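Local coordinates for glycosyl hydrolase family 2, TIM barrel domain protein (Faecalibacterium prausnitzii A2-165, PDB 6ED2) that is a beta-glucuronidase of glycoside hydrolase family 2, probably hydrolysing beta-glucuronides to release glucuronic acid, at residues 320-325 with 583-588; 195-200 with 328-333; 77-82 with 191-196; 351-356 with 375-380. All blocks are in the same frame, centred on the assembly; numbering follows the deposited sequence.

How the interactions relate
All four contacts are buried, but they sit at different depths. Interaction 4 lies nearest the middle of the chain, about 5 Å between centres, and joins neighbouring barrel strands through backbone bonds and a charged cluster. Interaction 1 links two loops that follow strands of the same barrel, mixing ring contact with water-bridged carboxylate chemistry, and meets interaction 4 through R321 O and S355 OG. Interactions 2 and 3 share G195 and I196. Interaction 3 is internal to the sugar-binding domain and rich in aromatic and sulfur contacts, whereas interaction 2 ties that domain to the barrel. R330 of interaction 2 reaches both Y191 of interaction 3 and E323 of interaction 1.

Interaction 1 of 4, residues 320-325 with 583-588; sequences GRHEDA and ADFQTT
H322 sets its CD2 over the middle of the F585 ring, where the loops following TIM-barrel strands 312-320 and 574-580 come together. This is the dry, tightly packed half of the contact. CD2 stands 3.4 Å above the phenyl plane, and the two rings are inclined at 48°, an oblique pairing. With CG of F585 lodged between its own backbone N and carbonyl carbon (chi1 62°), the phenyl is swung toward the imidazole. Phenylalanine suits the place by offering a broad apolar face, while histidine can also serve a polar partner, its ND1 being bonded to Y357. A magnesium ion lies nearby, about 3 Å from the H322 side chain, nearest atoms.

The other half, around D324, is polar and watered, though still buried. Here a short carboxylate presses on CA and CB of F585 and gathers several donors. Q586 N gives D324 OD1 a nearly straight bond of 3.0 Å, arriving 45° above the carboxylate plane, and R604 makes a salt bridge with OD2. That carboxylate stands almost perpendicular to the F585 ring. One water lies 2.7 Å from D324 OD2 and 2.6 Å from D584 O. A second water donates to D324 OD1 at 2.8 Å and to Q586 O at 2.7 Å.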
loop_
_atom_site.group_PDB
_atom_site.type_symbol
_atom_site.label_atom_id
_atom_site.label_comp_id
_atom_site.label_asym_id
_atom_site.label_seq_id
_atom_site.Cartn_x
_atom_site.Cartn_y
_atom_site.Cartn_z
ATOM N N GLY A 320 11.204 -1.868 -22.970
ATOM C CA GLY A 320 10.423 -0.794 -23.539
ATOM C C GLY A 320 10.212 0.266 -22.462
ATOM O O GLY A 320 9.912 -0.040 -21.309
ATOM N N ARG A 321 10.388 1.522 -22.851
ATOM C CA ARG A 321 10.307 2.645 -21.945
ATOM C C ARG A 321 9.098 3.516 -22.272
ATOM O O ARG A 321 8.255 3.189 -23.124
ATOM C CB ARG A 321 11.610 3.441 -22.013
ATOM C CG ARG A 321 12.804 2.729 -21.373
ATOM C CD ARG A 321 14.030 3.643 -21.351
ATOM N NE ARG A 321 13.679 4.879 -20.659
ATOM C CZ ARG A 321 13.818 5.063 -19.354
ATOM N NH1 ARG A 321 14.346 4.100 -18.607
ATOM N NH2 ARG A 321 13.416 6.197 -18.800
ATOM N N HIS A 322 9.012 4.636 -21.567
ATOM C CA HIS A 322 8.115 5.725 -21.897
ATOM C C HIS A 322 8.778 7.006 -21.418
ATOM O O HIS A 322 9.597 6.991 -20.491
ATOM C CB HIS A 322 6.726 5.569 -21.250
ATOM C CG HIS A 322 5.659 5.076 -22.193
ATOM N ND1 HIS A 322 5.310 5.745 -23.351
ATOM C CD2 HIS A 322 4.864 3.973 -22.142
ATOM C CE1 HIS A 322 4.358 5.073 -23.975
ATOM N NE2 HIS A 322 4.069 3.994 -23.262
ATOM N N GLU A 323 8.446 8.110 -22.069
ATOM C CA GLU A 323 8.752 9.419 -21.500
ATOM C C GLU A 323 7.561 9.748 -20.607
ATOM O O GLU A 323 6.529 10.249 -21.058
ATOM C CB GLU A 323 8.990 10.459 -22.586
ATOM C CG GLU A 323 10.339 10.333 -23.269
ATOM C CD GLU A 323 10.561 11.452 -24.284
ATOM O OE1 GLU A 323 9.717 11.598 -25.208
ATOM O OE2 GLU A 323 11.559 12.195 -24.144
ATOM N N ASP A 324 7.690 9.404 -19.328
ATOM C CA ASP A 324 6.559 9.455 -18.414
ATOM C C ASP A 324 7.106 9.553 -16.997
ATOM O O ASP A 324 8.037 8.822 -16.646
ATOM C CB ASP A 324 5.680 8.199 -18.585
ATOM C CG ASP A 324 4.634 8.050 -17.486
ATOM O OD1 ASP A 324 3.446 8.326 -17.758
ATOM O OD2 ASP A 324 4.995 7.636 -16.353
ATOM N N ALA A 325 6.537 10.454 -16.198
ATOM C CA ALA A 325 6.889 10.570 -14.785
ATOM C C ALA A 325 5.751 11.293 -14.079
ATOM O O ALA A 325 4.863 11.860 -14.720
ATOM C CB ALA A 325 8.229 11.302 -14.584
ATOM N N ALA A 583 9.025 1.183 -16.223
ATOM C CA ALA A 583 8.381 1.730 -15.036
ATOM C C ALA A 583 6.883 1.881 -15.269
ATOM O O ALA A 583 6.437 2.073 -16.402
ATOM C CB ALA A 583 9.014 3.083 -14.650
ATOM N N ASP A 584 6.109 1.798 -14.182
ATOM C CA ASP A 584 4.687 2.113 -14.243
ATOM C C ASP A 584 4.491 3.476 -14.898
ATOM O O ASP A 584 5.252 4.413 -14.640
ATOM C CB ASP A 584 4.055 2.129 -12.840
ATOM C CG ASP A 584 4.236 0.802 -12.063
ATOM O OD1 ASP A 584 4.340 -0.291 -12.678
ATOM O OD2 ASP A 584 4.252 0.871 -10.807
ATOM N N PHE A 585 3.472 3.581 -15.754
ATOM C CA PHE A 585 3.260 4.791 -16.536
ATOM C C PHE A 585 1.768 5.002 -16.701
ATOM O O PHE A 585 0.963 4.091 -16.474
ATOM C CB PHE A 585 3.961 4.720 -17.910
ATOM C CG PHE A 585 3.452 3.605 -18.816
ATOM C CD1 PHE A 585 2.416 3.835 -19.709
ATOM C CD2 PHE A 585 4.023 2.340 -18.778
ATOM C CE1 PHE A 585 1.945 2.816 -20.535
ATOM C CE2 PHE A 585 3.562 1.311 -19.611
ATOM C CZ PHE A 585 2.524 1.553 -20.496
ATOM N N GLN A 586 1.409 6.214 -17.126
ATOM C CA GLN A 586 0.015 6.627 -17.189
ATOM C C GLN A 586 -0.638 6.213 -18.507
ATOM O O GLN A 586 -0.058 6.373 -19.589
ATOM C CB GLN A 586 -0.113 8.141 -17.022
ATOM C CG GLN A 586 -1.511 8.557 -16.617
ATOM C CD GLN A 586 -1.883 7.939 -15.287
ATOM O OE1 GLN A 586 -1.105 8.005 -14.334
ATOM N NE2 GLN A 586 -3.045 7.290 -15.223
ATOM N N THR A 587 -1.860 5.721 -18.402
ATOM C CA THR A 587 -2.741 5.375 -19.514
ATOM C C THR A 587 -4.034 6.158 -19.354
ATOM O O THR A 587 -4.251 6.831 -18.347
ATOM C CB THR A 587 -3.045 3.873 -19.536
ATOM O OG1 THR A 587 -3.869 3.550 -18.403
ATOM C CG2 THR A 587 -1.748 3.052 -19.473
ATOM N N THR A 588 -4.915 6.047 -20.339
ATOM C CA THR A 588 -6.268 6.545 -20.154
ATOM C C THR A 588 -6.978 5.739 -19.068
ATOM O O THR A 588 -6.553 4.638 -18.704
ATOM C CB THR A 588 -7.052 6.457 -21.462
ATOM O OG1 THR A 588 -6.981 5.114 -21.944
ATOM C CG2 THR A 588 -6.442 7.384 -22.506
HETATM O O HOH W 1 7.007 5.897 -15.833
HETATM O O HOH W 2 2.278 7.647 -20.175
#

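Interaction 2 of 4, residues 195-200 with 328-333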
loop_
_atom_site.group_PDB
_atom_site.type_symbol
_atom_site.label_atom_id
_atom_site.label_comp_id
_atom_site.label_asym_id
_atom_site.label_seq_id
_atom_site.Cartn_x
_atom_site.Cartn_y
_atom_site.Cartn_z
ATOM N N GLY A 195 1.334 19.258 -24.733
ATOM C CA GLY A 195 1.970 20.433 -24.176
ATOM C C GLY A 195 3.268 20.699 -24.894
ATOM O O GLY A 195 3.415 20.313 -26.057
ATOM N N ILE A 196 4.220 21.345 -24.229
ATOM C CA ILE A 196 5.552 21.550 -24.779
ATOM C C ILE A 196 6.506 20.749 -23.907
ATOM O O ILE A 196 6.867 21.167 -22.800
ATOM C CB ILE A 196 5.944 23.026 -24.842
ATOM C CG1 ILE A 196 4.956 23.795 -25.699
ATOM C CG2 ILE A 196 7.335 23.174 -25.444
ATOM C CD1 ILE A 196 5.434 25.188 -26.015
ATOM N N HIS A 197 6.923 19.600 -24.418
ATOM C CA HIS A 197 7.560 18.565 -23.623
ATOM C C HIS A 197 9.065 18.702 -23.530
ATOM O O HIS A 197 9.680 18.002 -22.712
ATOM C CB HIS A 197 7.233 17.185 -24.217
ATOM C CG HIS A 197 5.807 16.775 -24.037
ATOM N ND1 HIS A 197 5.177 15.879 -24.874
ATOM C CD2 HIS A 197 4.889 17.134 -23.106
ATOM C CE1 HIS A 197 3.932 15.704 -24.467
ATOM N NE2 HIS A 197 3.738 16.442 -23.388
ATOM N N ARG A 198 9.685 19.531 -24.360
ATOM C CA ARG A 198 11.135 19.500 -24.475
ATOM C C ARG A 198 11.681 20.916 -24.513
ATOM O O ARG A 198 10.929 21.872 -24.737
ATOM C CB ARG A 198 11.557 18.715 -25.725
ATOM C CG ARG A 198 11.290 17.226 -25.589
ATOM C CD ARG A 198 11.448 16.470 -26.908
ATOM N NE ARG A 198 10.821 15.154 -26.793
ATOM C CZ ARG A 198 10.771 14.246 -27.765
ATOM N NH1 ARG A 198 11.323 14.494 -28.956
ATOM N NH2 ARG A 198 10.169 13.088 -27.540
ATOM N N PRO A 199 12.980 21.090 -24.272
ATOM C CA PRO A 199 13.568 22.435 -24.265
ATOM C C PRO A 199 13.298 23.214 -25.544
ATOM O O PRO A 199 13.311 22.662 -26.652
ATOM C CB PRO A 199 15.064 22.159 -24.092
ATOM C CG PRO A 199 15.099 20.903 -23.307
ATOM C CD PRO A 199 13.908 20.088 -23.714
ATOM N N VAL A 200 13.032 24.512 -25.358
ATOM C CA VAL A 200 12.871 25.503 -26.419
ATOM C C VAL A 200 14.110 26.394 -26.423
ATOM O O VAL A 200 14.663 26.702 -25.360
ATOM C CB VAL A 200 11.590 26.332 -26.201
ATOM C CG1 VAL A 200 11.427 27.433 -27.272
ATOM C CG2 VAL A 200 10.349 25.408 -26.110
ATOM N N ARG A 328 4.809 15.770 -14.384
ATOM C CA ARG A 328 5.229 16.449 -15.613
ATOM C C ARG A 328 4.779 15.758 -16.907
ATOM O O ARG A 328 5.082 16.265 -17.998
ATOM C CB ARG A 328 6.757 16.595 -15.642
ATOM C CG ARG A 328 7.498 15.352 -16.155
ATOM C CD ARG A 328 8.983 15.360 -15.721
ATOM N NE ARG A 328 9.077 15.455 -14.271
ATOM C CZ ARG A 328 9.376 16.570 -13.610
ATOM N NH1 ARG A 328 9.657 17.697 -14.268
ATOM N NH2 ARG A 328 9.405 16.550 -12.284
ATOM N N GLY A 329 4.084 14.632 -16.830
ATOM C CA GLY A 329 3.697 13.934 -18.056
ATOM C C GLY A 329 4.910 13.460 -18.823
ATOM O O GLY A 329 5.745 12.724 -18.292
ATOM N N ARG A 330 5.053 13.894 -20.080
ATOM C CA ARG A 330 6.205 13.507 -20.895
ATOM C C ARG A 330 7.309 14.557 -20.882
ATOM O O ARG A 330 8.269 14.440 -21.654
ATOM C CB ARG A 330 5.788 13.221 -22.344
ATOM C CG ARG A 330 4.567 12.330 -22.456
ATOM C CD ARG A 330 4.579 11.360 -23.671
ATOM N NE ARG A 330 3.295 10.653 -23.650
ATOM C CZ ARG A 330 3.038 9.616 -22.857
ATOM N NH1 ARG A 330 3.981 9.129 -22.058
ATOM N NH2 ARG A 330 1.832 9.074 -22.851
ATOM N N GLY A 331 7.204 15.556 -20.012
ATOM C CA GLY A 331 8.231 16.583 -19.946
ATOM C C GLY A 331 9.604 16.000 -19.668
ATOM O O GLY A 331 9.758 15.043 -18.905
ATOM N N LEU A 332 10.608 16.574 -20.322
ATOM C CA LEU A 332 11.983 16.171 -20.092
ATOM C C LEU A 332 12.382 16.575 -18.676
ATOM O O LEU A 332 12.079 17.686 -18.227
ATOM C CB LEU A 332 12.912 16.827 -21.124
ATOM C CG LEU A 332 14.408 16.545 -20.898
ATOM C CD1 LEU A 332 14.726 15.063 -21.113
ATOM C CD2 LEU A 332 15.301 17.413 -21.800
ATOM N N ASP A 333 13.029 15.660 -17.965
ATOM C CA ASP A 333 13.541 15.923 -16.624
ATOM C C ASP A 333 14.869 15.193 -16.507
ATOM O O ASP A 333 14.894 13.968 -16.351
ATOM C CB ASP A 333 12.577 15.470 -15.545
ATOM C CG ASP A 333 13.062 15.849 -14.155
ATOM O OD1 ASP A 333 13.235 17.068 -13.902
ATOM O OD2 ASP A 333 13.274 14.932 -13.330
HETATM O O HOH W 3 10.004 14.412 -24.044
#
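H197 and R330 meet by a CH-pi contact at the join between the sugar-binding domain and a type II' beta turn, R328 to G331, in a TIM-barrel loop. R330 CB stands 3.7 Å from the centroid of the H197 ring, only 10° off its normal, and the two side chains run side by side in the same direction. Beside them L332 N donates to H197 O at 2.9 Å, nearly in line with the carbonyl, and G331 CA adds a CA-H...O contact to the same oxygen at 3.4 Å. The apolar end of the contact is P199 CD against L332 CD2, 3.6 Å apart. L332 turns its CG anti to the backbone N (chi1 176°), which brings CD2 against CD and CG of P199, the two side chains crossing at about a right angle.

The turn itself places these groups. G329 occupies its second position with positive phi (63°), a conformation that glycine adopts readily, and G331 N closes the turn on R328 O at 3.0 Å. G331 is apt as well, since a CB there would be crowded by R328 O.

Further out, the bent chain of R330 leads its guanidinium away from H197 to Y191 O and E323 O, so the residue uses its aliphatic root for packing and its charged end for bonding. R198 forms a salt bridge with E323, while R328 pairs with D333 of the third subunit. A water joins the two segments: it accepts from R198 NE and lies 3.0 Å from R330 O.

Interaction 3 of 4, residues 77-82 with 191-196; sequences FCDLFT and YNYAGI
F77 N donates to A194 O at 3.0 Å, the carbonyl pointing almost straight at it, just beyond the small antiparallel pairing of strands 75-76 and 195-196 in the sugar-binding domain. G195 fits this close approach, for a CB would lie only 3.1 Å from F77 N, and at these backbone angles would also press on the preceding carbonyl O. The F77 ring, meanwhile, passes A194 and enters an aromatic cluster, meeting F93 and F50 edge-to-face.

C78 supplies a small, polarisable sulfur that rests on the neighbouring edges of two tyrosines. Its SG comes to the edge of the Y193 ring, 3.9 Å from CD1, and likewise to the edge of Y191, 4.1 Å from CE2. Y191 in turn lays CD2 over one face of Y193, toward the rim.

The polar end is a short bond of 2.6 Å from Y193 OH to D79 OD2, met on the syn side but 34° out of the carboxylate plane. Carboxylate and ring stand nearly perpendicular. Tyrosine is long enough to pass C78 with its edge and still deliver a hydroxyl, which R604 also engages. A leucine in place of Y193 would probably leave D79 OD2 without its donor and take away one of the two ring edges that C78 SG rests against. One water donates to D79 OD1 at 2.7 Å and lies 3.6 Å above the centre of the Y191 ring.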
loop_
_atom_site.group_PDB
_atom_site.type_symbol
_atom_site.label_atom_id
_atom_site.label_comp_id
_atom_site.label_asym_id
_atom_site.label_seq_id
_atom_site.Cartn_x
_atom_site.Cartn_y
_atom_site.Cartn_z
ATOM N N PHE A 77 0.872 19.606 -19.933
ATOM C CA PHE A 77 0.041 20.459 -19.095
ATOM C C PHE A 77 -0.913 19.667 -18.204
ATOM O O PHE A 77 -1.348 20.195 -17.180
ATOM C CB PHE A 77 -0.736 21.485 -19.950
ATOM C CG PHE A 77 -1.838 20.893 -20.831
ATOM C CD1 PHE A 77 -3.076 20.531 -20.298
ATOM C CD2 PHE A 77 -1.640 20.746 -22.200
ATOM C CE1 PHE A 77 -4.109 20.010 -21.111
ATOM C CE2 PHE A 77 -2.663 20.230 -23.028
ATOM C CZ PHE A 77 -3.897 19.853 -22.476
ATOM N N CYS A 78 -1.190 18.398 -18.528
ATOM C CA CYS A 78 -2.407 17.736 -18.038
ATOM C C CYS A 78 -2.390 17.499 -16.523
ATOM O O CYS A 78 -3.404 17.717 -15.850
ATOM C CB CYS A 78 -2.620 16.406 -18.779
ATOM S SG CYS A 78 -2.283 16.442 -20.578
ATOM N N ASP A 79 -1.276 17.003 -15.972
ATOM C CA ASP A 79 -1.261 16.532 -14.587
ATOM C C ASP A 79 -0.912 17.623 -13.577
ATOM O O ASP A 79 -0.756 17.327 -12.384
ATOM C CB ASP A 79 -0.277 15.370 -14.429
ATOM C CG ASP A 79 -0.833 14.065 -14.952
ATOM O OD1 ASP A 79 -2.011 14.060 -15.393
ATOM O OD2 ASP A 79 -0.091 13.047 -14.926
ATOM N N LEU A 80 -0.761 18.863 -14.027
ATOM C CA LEU A 80 -0.516 19.968 -13.112
ATOM C C LEU A 80 -1.802 20.443 -12.451
ATOM O O LEU A 80 -1.754 20.972 -11.334
ATOM C CB LEU A 80 0.164 21.121 -13.863
ATOM C CG LEU A 80 1.499 20.681 -14.488
ATOM C CD1 LEU A 80 2.091 21.773 -15.301
ATOM C CD2 LEU A 80 2.464 20.284 -13.390
ATOM N N PHE A 81 -2.948 20.240 -13.104
ATOM C CA PHE A 81 -4.229 20.759 -12.641
ATOM C C PHE A 81 -4.885 19.823 -11.630
ATOM O O PHE A 81 -4.562 18.634 -11.533
ATOM C CB PHE A 81 -5.181 20.970 -13.819
ATOM C CG PHE A 81 -4.677 21.959 -14.830
ATOM C CD1 PHE A 81 -4.821 23.317 -14.618
ATOM C CD2 PHE A 81 -4.051 21.531 -15.985
ATOM C CE1 PHE A 81 -4.359 24.237 -15.548
ATOM C CE2 PHE A 81 -3.583 22.449 -16.919
ATOM C CZ PHE A 81 -3.735 23.808 -16.693
ATOM N N THR A 82 -5.839 20.372 -10.883
ATOM C CA THR A 82 -6.593 19.565 -9.934
ATOM C C THR A 82 -7.961 19.138 -10.444
ATOM O O THR A 82 -8.616 18.332 -9.777
ATOM C CB THR A 82 -6.771 20.321 -8.616
ATOM O OG1 THR A 82 -7.308 21.617 -8.889
ATOM C CG2 THR A 82 -5.424 20.462 -7.909
ATOM N N TYR A 191 -1.444 7.495 -22.052
ATOM C CA TYR A 191 -2.235 8.707 -21.905
ATOM C C TYR A 191 -1.833 9.753 -22.950
ATOM O O TYR A 191 -0.661 9.886 -23.316
ATOM C CB TYR A 191 -2.078 9.283 -20.493
ATOM C CG TYR A 191 -3.129 10.331 -20.159
ATOM C CD1 TYR A 191 -4.346 9.963 -19.599
ATOM C CD2 TYR A 191 -2.915 11.687 -20.435
ATOM C CE1 TYR A 191 -5.327 10.912 -19.306
ATOM C CE2 TYR A 191 -3.896 12.647 -20.149
ATOM C CZ TYR A 191 -5.097 12.242 -19.591
ATOM O OH TYR A 191 -6.078 13.172 -19.302
ATOM N N ASN A 192 -2.818 10.517 -23.422
ATOM C CA ASN A 192 -2.583 11.505 -24.480
ATOM C C ASN A 192 -1.982 12.800 -23.915
ATOM O O ASN A 192 -2.527 13.890 -24.067
ATOM C CB ASN A 192 -3.880 11.787 -25.233
ATOM C CG ASN A 192 -3.648 12.581 -26.518
ATOM O OD1 ASN A 192 -2.703 12.311 -27.260
ATOM N ND2 ASN A 192 -4.509 13.564 -26.782
ATOM N N TYR A 193 -0.830 12.666 -23.258
ATOM C CA TYR A 193 -0.124 13.835 -22.741
ATOM C C TYR A 193 0.234 14.786 -23.881
ATOM O O TYR A 193 0.788 14.369 -24.904
ATOM C CB TYR A 193 1.149 13.403 -22.012
ATOM C CG TYR A 193 0.915 12.857 -20.614
ATOM C CD1 TYR A 193 0.214 13.600 -19.661
ATOM C CD2 TYR A 193 1.393 11.596 -20.254
ATOM C CE1 TYR A 193 -0.009 13.096 -18.381
ATOM C CE2 TYR A 193 1.175 11.081 -18.991
ATOM C CZ TYR A 193 0.476 11.833 -18.056
ATOM O OH TYR A 193 0.278 11.313 -16.797
ATOM N N ALA A 194 -0.081 16.068 -23.711
ATOM C CA ALA A 194 0.317 17.070 -24.687
ATOM C C ALA A 194 0.817 18.311 -23.959
ATOM O O ALA A 194 0.734 18.416 -22.735
ATOM C CB ALA A 194 -0.826 17.426 -25.630
ATOM N N GLY A 195 1.334 19.258 -24.733
ATOM C CA GLY A 195 1.970 20.433 -24.176
ATOM C C GLY A 195 3.268 20.699 -24.894
ATOM O O GLY A 195 3.415 20.313 -26.057
ATOM N N ILE A 196 4.220 21.345 -24.229
ATOM C CA ILE A 196 5.552 21.550 -24.779
ATOM C C ILE A 196 6.506 20.749 -23.907
ATOM O O ILE A 196 6.867 21.167 -22.800
ATOM C CB ILE A 196 5.944 23.026 -24.842
ATOM C CG1 ILE A 196 4.956 23.795 -25.699
ATOM C CG2 ILE A 196 7.335 23.174 -25.444
ATOM C CD1 ILE A 196 5.434 25.188 -26.015
HETATM O O HOH W 4 -2.997 11.806 -16.502
#

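Interaction 4 of 4, residues 351-356 with 375-380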
loop_
_atom_site.group_PDB
_atom_site.type_symbol
_atom_site.label_atom_id
_atom_site.label_comp_id
_atom_site.label_asym_id
_atom_site.label_seq_id
_atom_site.Cartn_x
_atom_site.Cartn_y
_atom_site.Cartn_z
ATOM N N CYS A 351 20.054 -2.263 -23.332
ATOM C CA CYS A 351 19.287 -1.890 -24.511
ATOM C C CYS A 351 17.906 -1.405 -24.104
ATOM O O CYS A 351 17.309 -1.931 -23.165
ATOM C CB CYS A 351 19.160 -3.087 -25.475
ATOM S SG CYS A 351 18.216 -2.720 -26.985
ATOM N N PHE A 352 17.383 -0.419 -24.835
ATOM C CA PHE A 352 15.956 -0.122 -24.713
ATOM C C PHE A 352 15.403 0.384 -26.035
ATOM O O PHE A 352 16.135 0.867 -26.898
ATOM C CB PHE A 352 15.641 0.902 -23.596
ATOM C CG PHE A 352 16.316 2.248 -23.763
ATOM C CD1 PHE A 352 15.710 3.266 -24.480
ATOM C CD2 PHE A 352 17.539 2.505 -23.159
ATOM C CE1 PHE A 352 16.325 4.519 -24.604
ATOM C CE2 PHE A 352 18.154 3.753 -23.281
ATOM C CZ PHE A 352 17.546 4.754 -24.016
ATOM N N ARG A 353 14.084 0.291 -26.160
ATOM C CA ARG A 353 13.349 0.763 -27.321
ATOM C C ARG A 353 12.618 2.041 -26.940
ATOM O O ARG A 353 12.083 2.144 -25.830
ATOM C CB ARG A 353 12.356 -0.315 -27.799
ATOM C CG ARG A 353 11.352 0.137 -28.873
ATOM C CD ARG A 353 10.478 -1.022 -29.402
ATOM N NE ARG A 353 9.663 -1.629 -28.345
ATOM C CZ ARG A 353 8.341 -1.551 -28.284
ATOM N NH1 ARG A 353 7.672 -0.901 -29.223
ATOM N NH2 ARG A 353 7.683 -2.133 -27.288
ATOM N N THR A 354 12.598 3.023 -27.849
ATOM C CA THR A 354 11.909 4.284 -27.553
ATOM C C THR A 354 10.423 4.163 -27.884
ATOM O O THR A 354 9.867 4.861 -28.733
ATOM C CB THR A 354 12.552 5.464 -28.289
ATOM O OG1 THR A 354 12.147 5.472 -29.668
ATOM C CG2 THR A 354 14.075 5.423 -28.176
ATOM N N SER A 355 9.781 3.237 -27.191
ATOM C CA SER A 355 8.343 3.079 -27.327
ATOM C C SER A 355 7.649 4.293 -26.733
ATOM O O SER A 355 8.025 4.736 -25.648
ATOM C CB SER A 355 7.903 1.809 -26.608
ATOM O OG SER A 355 8.656 1.641 -25.417
ATOM N N HIS A 356 6.662 4.860 -27.436
ATOM C CA HIS A 356 6.285 4.534 -28.822
ATOM C C HIS A 356 6.426 5.778 -29.699
ATOM O O HIS A 356 5.513 6.130 -30.440
ATOM C CB HIS A 356 4.839 4.049 -28.905
ATOM C CG HIS A 356 4.583 2.775 -28.171
ATOM N ND1 HIS A 356 5.241 1.600 -28.468
ATOM C CD2 HIS A 356 3.726 2.484 -27.162
ATOM C CE1 HIS A 356 4.807 0.642 -27.663
ATOM N NE2 HIS A 356 3.885 1.150 -26.867
ATOM N N ILE A 375 16.906 0.986 -29.748
ATOM C CA ILE A 375 16.042 0.786 -30.901
ATOM C C ILE A 375 15.125 1.997 -31.004
ATOM O O ILE A 375 14.276 2.217 -30.138
ATOM C CB ILE A 375 15.238 -0.514 -30.792
ATOM C CG1 ILE A 375 16.191 -1.706 -30.624
ATOM C CG2 ILE A 375 14.360 -0.682 -32.020
ATOM C CD1 ILE A 375 15.482 -3.037 -30.433
ATOM N N ASP A 376 15.286 2.773 -32.072
ATOM C CA ASP A 376 14.637 4.069 -32.229
ATOM C C ASP A 376 13.316 3.878 -32.960
ATOM O O ASP A 376 13.288 3.327 -34.073
ATOM C CB ASP A 376 15.555 5.010 -33.010
ATOM C CG ASP A 376 15.358 6.491 -32.656
ATOM O OD1 ASP A 376 14.434 6.859 -31.877
ATOM O OD2 ASP A 376 16.147 7.299 -33.197
ATOM N N GLU A 377 12.229 4.352 -32.360
ATOM C CA GLU A 377 10.890 4.039 -32.839
ATOM C C GLU A 377 10.099 5.304 -33.151
ATOM O O GLU A 377 10.019 6.227 -32.329
ATOM C CB GLU A 377 10.137 3.191 -31.812
ATOM C CG GLU A 377 8.737 2.792 -32.273
ATOM C CD GLU A 377 8.120 1.694 -31.404
ATOM O OE1 GLU A 377 8.638 0.546 -31.420
ATOM O OE2 GLU A 377 7.111 1.981 -30.716
ATOM N N VAL A 378 9.474 5.310 -34.318
ATOM C CA VAL A 378 8.627 6.397 -34.803
ATOM C C VAL A 378 7.219 6.227 -34.217
ATOM O O VAL A 378 6.848 5.106 -33.849
ATOM C CB VAL A 378 8.683 6.388 -36.342
ATOM C CG1 VAL A 378 7.717 5.377 -36.932
ATOM C CG2 VAL A 378 8.543 7.767 -36.935
ATOM N N PRO A 379 6.396 7.289 -34.048
ATOM C CA PRO A 379 5.117 7.089 -33.331
ATOM C C PRO A 379 4.029 6.380 -34.138
ATOM O O PRO A 379 2.850 6.736 -34.043
ATOM C CB PRO A 379 4.687 8.518 -32.968
ATOM C CG PRO A 379 5.888 9.390 -33.239
ATOM C CD PRO A 379 6.621 8.713 -34.342
ATOM N N ALA A 380 4.405 5.349 -34.902
ATOM C CA ALA A 380 3.463 4.601 -35.740
ATOM C C ALA A 380 2.779 3.513 -34.909
ATOM O O ALA A 380 2.986 2.304 -35.079
ATOM C CB ALA A 380 4.180 4.008 -36.943
#
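E377 reaches from its strand to T354, R353 and H356 in turn. CB packs beside T354, 3.5 Å from its backbone O, while E377 N donates to T354 OG1 at 2.9 Å. CG is anti to the backbone N (chi1 -178°) and the chain stays extended, projecting the carboxylate beyond T354. There OE1 receives R353 NH1 in a salt bridge of 2.8 Å, on the syn side and within the guanidinium plane. OE2 takes H356 ND1 at 2.9 Å, with imidazole and carboxylate nearly coplanar (9°). Glutamate suits the site because its two oxygens can serve several donors, R353 and S437 on one and H356 on the other. Replacing E377 by a leucine would probably strip R353 NH1 of its charged mate and H356 ND1 of its acceptor, leaving the H356 ring freer to turn. S355 is small enough to lay its CB over a face of both the guanidinium and the imidazole.

Behind this cluster the backbones run parallel, I375 N bonding F352 O at 3.0 Å. A glycerol about 3 Å from the H356 side chain, nearest atoms, hints at a pocket. Strands 351-353 and 373-377, connected through helix 361-370, form a beta-alpha-beta unit of the TIM barrel.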